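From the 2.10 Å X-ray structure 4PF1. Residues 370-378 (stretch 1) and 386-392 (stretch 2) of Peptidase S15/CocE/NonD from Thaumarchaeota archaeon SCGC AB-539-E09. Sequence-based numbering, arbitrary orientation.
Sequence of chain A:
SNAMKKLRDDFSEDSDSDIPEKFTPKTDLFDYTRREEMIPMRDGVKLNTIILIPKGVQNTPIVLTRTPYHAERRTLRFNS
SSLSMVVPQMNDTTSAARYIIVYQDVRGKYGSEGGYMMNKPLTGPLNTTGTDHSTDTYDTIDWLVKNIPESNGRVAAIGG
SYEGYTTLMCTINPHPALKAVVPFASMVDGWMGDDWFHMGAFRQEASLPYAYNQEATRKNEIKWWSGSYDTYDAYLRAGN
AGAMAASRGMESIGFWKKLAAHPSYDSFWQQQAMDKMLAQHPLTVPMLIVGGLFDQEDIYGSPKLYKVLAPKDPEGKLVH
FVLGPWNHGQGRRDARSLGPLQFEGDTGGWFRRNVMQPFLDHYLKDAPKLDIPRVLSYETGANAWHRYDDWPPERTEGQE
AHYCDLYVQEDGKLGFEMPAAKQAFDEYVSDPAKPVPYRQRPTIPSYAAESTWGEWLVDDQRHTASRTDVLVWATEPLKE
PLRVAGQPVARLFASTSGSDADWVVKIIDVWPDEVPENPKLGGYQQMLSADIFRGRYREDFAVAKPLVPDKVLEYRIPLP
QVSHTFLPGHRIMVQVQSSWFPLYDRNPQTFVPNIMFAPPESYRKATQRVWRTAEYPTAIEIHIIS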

# COMPACT_ATOMS: atom_id res chain seq x y z
N LEU A 370 -15.62 0.93 40.70
CA LEU A 370 -15.10 -0.26 40.03
C LEU A 370 -13.87 -0.77 40.78
O LEU A 370 -13.03 0.04 41.19
N ASP A 371 -13.77 -2.09 40.97
CA ASP A 371 -12.64 -2.72 41.65
C ASP A 371 -11.42 -2.76 40.71
O ASP A 371 -11.16 -3.78 40.07
N ILE A 372 -10.71 -1.61 40.60
CA ILE A 372 -9.50 -1.48 39.79
C ILE A 372 -8.34 -2.05 40.61
O ILE A 372 -8.21 -1.69 41.78
N PRO A 373 -7.51 -2.96 40.05
CA PRO A 373 -6.40 -3.50 40.84
C PRO A 373 -5.31 -2.46 41.09
O PRO A 373 -5.31 -1.39 40.46
N ARG A 374 -4.38 -2.77 42.01
CA ARG A 374 -3.23 -1.91 42.31
C ARG A 374 -2.41 -1.74 41.03
O ARG A 374 -2.02 -0.63 40.69
N VAL A 375 -2.19 -2.86 40.31
CA VAL A 375 -1.43 -2.89 39.06
C VAL A 375 -2.23 -3.66 38.00
O VAL A 375 -2.70 -4.78 38.24
N LEU A 376 -2.42 -3.03 36.83
CA LEU A 376 -3.08 -3.62 35.68
C LEU A 376 -2.03 -3.71 34.58
O LEU A 376 -1.60 -2.69 34.06
N SER A 377 -1.51 -4.93 34.35
CA SER A 377 -0.41 -5.14 33.42
C SER A 377 -0.80 -6.03 32.25
O SER A 377 -1.38 -7.10 32.44
N TYR A 378 -0.48 -5.57 31.03
CA TYR A 378 -0.71 -6.36 29.83
C TYR A 378 0.56 -7.13 29.52
O TYR A 378 1.63 -6.53 29.40
N HIS A 386 -3.56 -8.59 33.29
CA HIS A 386 -3.49 -9.24 34.60
C HIS A 386 -3.76 -8.26 35.72
O HIS A 386 -3.41 -7.09 35.62
N ARG A 387 -4.36 -8.77 36.80
CA ARG A 387 -4.60 -8.02 38.03
C ARG A 387 -3.48 -8.34 39.01
O ARG A 387 -3.33 -9.51 39.40
N TYR A 388 -2.64 -7.36 39.34
CA TYR A 388 -1.52 -7.57 40.26
C TYR A 388 -1.65 -6.68 41.49
O TYR A 388 -2.19 -5.58 41.40
N ASP A 389 -1.14 -7.15 42.64
CA ASP A 389 -1.17 -6.41 43.90
C ASP A 389 0.04 -5.49 44.04
O ASP A 389 0.01 -4.55 44.84
N ASP A 390 1.11 -5.77 43.27
CA ASP A 390 2.35 -5.00 43.27
C ASP A 390 3.08 -5.16 41.93
O ASP A 390 2.74 -6.06 41.15
N TRP A 391 4.07 -4.29 41.66
CA TRP A 391 4.88 -4.39 40.46
C TRP A 391 6.38 -4.46 40.84
O TRP A 391 6.91 -3.51 41.42
N PRO A 392 7.08 -5.59 40.55
CA PRO A 392 6.60 -6.82 39.89
C PRO A 392 5.72 -7.68 40.81
O PRO A 392 5.78 -7.51 42.03

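Two antiparallel strands, 375-378 and 386-388, set the frame for this contact. Val375 pairs with Tyr388 and Ser377 with His386, each through two backbone hydrogen bonds, such as Tyr388 N to Val375 O at 2.8 Å and His386 N to Ser377 O at 2.8 Å. The side chains of these four residues lie on one face of the sheet, while those of Leu376 and Arg387 lie on the other.

Arg387 has the most surface covered by the opposing stretch. Its CB leaves along the Leu376 face, but with chi1 m, chi2 t and chi3 p the long chain runs back along stretch 1 and brings its guanidinium to the loop that precedes the strand. There NH1 donates to Asp371 O at 2.8 Å, a nearly straight bond, and NH2 donates to the same Asp371 O at 3.2 Å with a more bent geometry. NH2 also forms a salt bridge with Asp371 OD2 at 3.0 Å; the t rotamer of Asp371 brings its carboxylate to this meeting, although its CB points sideways. Arginine suits the place because its several N-H groups can serve a carbonyl and a carboxylate together, and its flat group can rest on an apolar neighbour: Pro373 CD lies over one guanidinium face, 3.5 Å from Arg387 NH1.

On the other face Val375, a buried residue in the t rotamer, is the centre of the packing. Its compact branched side chain fits beside larger neighbours: Val375 CB lies 3.9 Å from Tyr388 CB, and Val375 CG2 lies 3.9 Å from Trp391 CB. The methyl CG1 sits at the edge of the Tyr388 ring. Tyr388 adopts chi1 m, whereas Trp391, beyond the strand, is t and points its CB toward stretch 1.

Ser377 continues this face. Its small side chain, also t, leaves room for both aromatics, with Ser377 CB 3.8 Å from Tyr388 CE2 and Ser377 OG 3.6 Å from Trp391 CZ3. The hydroxyl is hydrogen-bonded elsewhere in the structure, so its polarity is satisfied within this buried setting. His386, chi1 m, is the backbone partner of Ser377.

Where the strand pairing ends, Arg374 points its CB toward stretch 2, and its CG comes within 3.3 Å of Asp389 O. Asp389, in the m rotamer, points its CB away, yet a water joins the two residues: it accepts from Arg374 N at 3.0 Å and donates to Asp389 OD1 at 2.9 Å.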

# COMPACT_ATOMS: atom_id res chain seq x y z
CB LEU A 370 -14.76 0.06 38.55
CG LEU A 370 -14.14 -1.08 37.72
CD1 LEU A 370 -15.17 -2.15 37.37
CD2 LEU A 370 -13.52 -0.54 36.46
CB ASP A 371 -13.02 -4.13 42.16
CG ASP A 371 -11.93 -4.84 42.97
OD1 ASP A 371 -11.14 -4.14 43.65
OD2 ASP A 371 -11.91 -6.09 42.96
CB ILE A 372 -9.25 0.00 39.35
CG1 ILE A 372 -10.46 0.58 38.58
CG2 ILE A 372 -7.95 0.14 38.53
CD1 ILE A 372 -10.56 2.10 38.60
CB PRO A 373 -5.88 -4.64 39.96
CG PRO A 373 -6.20 -4.23 38.57
CD PRO A 373 -7.53 -3.52 38.67
CB ARG A 374 -2.38 -2.54 43.43
CG ARG A 374 -1.29 -1.63 44.00
CD ARG A 374 -1.75 -0.81 45.20
NE ARG A 374 -2.54 -1.59 46.16
CZ ARG A 374 -2.02 -2.30 47.16
NH1 ARG A 374 -2.81 -2.98 47.98
NH2 ARG A 374 -0.70 -2.36 47.33
CB VAL A 375 0.00 -3.48 39.25
CG1 VAL A 375 0.72 -3.65 37.92
CG2 VAL A 375 0.83 -2.60 40.19
CB LEU A 376 -4.30 -2.77 35.27
CG LEU A 376 -5.21 -3.33 34.17
CD1 LEU A 376 -5.81 -4.68 34.56
CD2 LEU A 376 -6.32 -2.35 33.85
CB SER A 377 0.79 -5.74 34.16
OG SER A 377 1.82 -6.15 33.27
CB TYR A 378 -1.10 -5.46 28.65
CG TYR A 378 -1.50 -6.22 27.39
CD1 TYR A 378 -0.53 -6.72 26.52
CD2 TYR A 378 -2.84 -6.38 27.04
CE1 TYR A 378 -0.89 -7.39 25.35
CE2 TYR A 378 -3.21 -7.05 25.88
CZ TYR A 378 -2.23 -7.54 25.03
OH TYR A 378 -2.59 -8.16 23.86
CB HIS A 386 -2.11 -9.89 34.81
CG HIS A 386 -1.76 -10.92 33.79
ND1 HIS A 386 -2.32 -12.18 33.80
CD2 HIS A 386 -0.87 -10.85 32.77
CE1 HIS A 386 -1.78 -12.83 32.79
NE2 HIS A 386 -0.91 -12.07 32.13
CB ARG A 387 -5.97 -8.39 38.64
CG ARG A 387 -7.18 -7.96 37.81
CD ARG A 387 -8.48 -8.42 38.45
NE ARG A 387 -8.66 -7.84 39.79
CZ ARG A 387 -9.35 -6.72 40.02
NH1 ARG A 387 -9.94 -6.07 39.03
NH2 ARG A 387 -9.45 -6.25 41.26
CB TYR A 388 -0.16 -7.32 39.56
CG TYR A 388 0.20 -8.32 38.48
CD1 TYR A 388 -0.06 -9.68 38.64
CD2 TYR A 388 0.90 -7.92 37.34
CE1 TYR A 388 0.30 -10.61 37.66
CE2 TYR A 388 1.28 -8.85 36.37
CZ TYR A 388 0.98 -10.19 36.53
OH TYR A 388 1.34 -11.10 35.56
CB ASP A 389 -1.25 -7.38 45.09
CG ASP A 389 -2.54 -8.17 45.17
OD1 ASP A 389 -3.61 -7.59 44.86
OD2 ASP A 389 -2.49 -9.35 45.57
CB ASP A 390 3.26 -5.48 44.43
CG ASP A 390 4.26 -4.45 44.95
OD1 ASP A 390 4.52 -3.45 44.25
OD2 ASP A 390 4.82 -4.67 46.05
CB TRP A 391 4.60 -3.23 39.49
CG TRP A 391 5.32 -3.38 38.18
CD1 TRP A 391 6.37 -2.64 37.73
CD2 TRP A 391 5.10 -4.40 37.19
NE1 TRP A 391 6.79 -3.10 36.50
CE2 TRP A 391 6.03 -4.18 36.15
CE3 TRP A 391 4.19 -5.46 37.07
CZ2 TRP A 391 6.07 -4.97 35.00
CZ3 TRP A 391 4.24 -6.26 35.94
CH2 TRP A 391 5.18 -6.02 34.92
CB PRO A 392 7.91 -7.54 39.54
CG PRO A 392 8.85 -7.13 40.62
CD PRO A 392 8.50 -5.69 40.92
O HOH W 1 -4.96 -5.25 43.68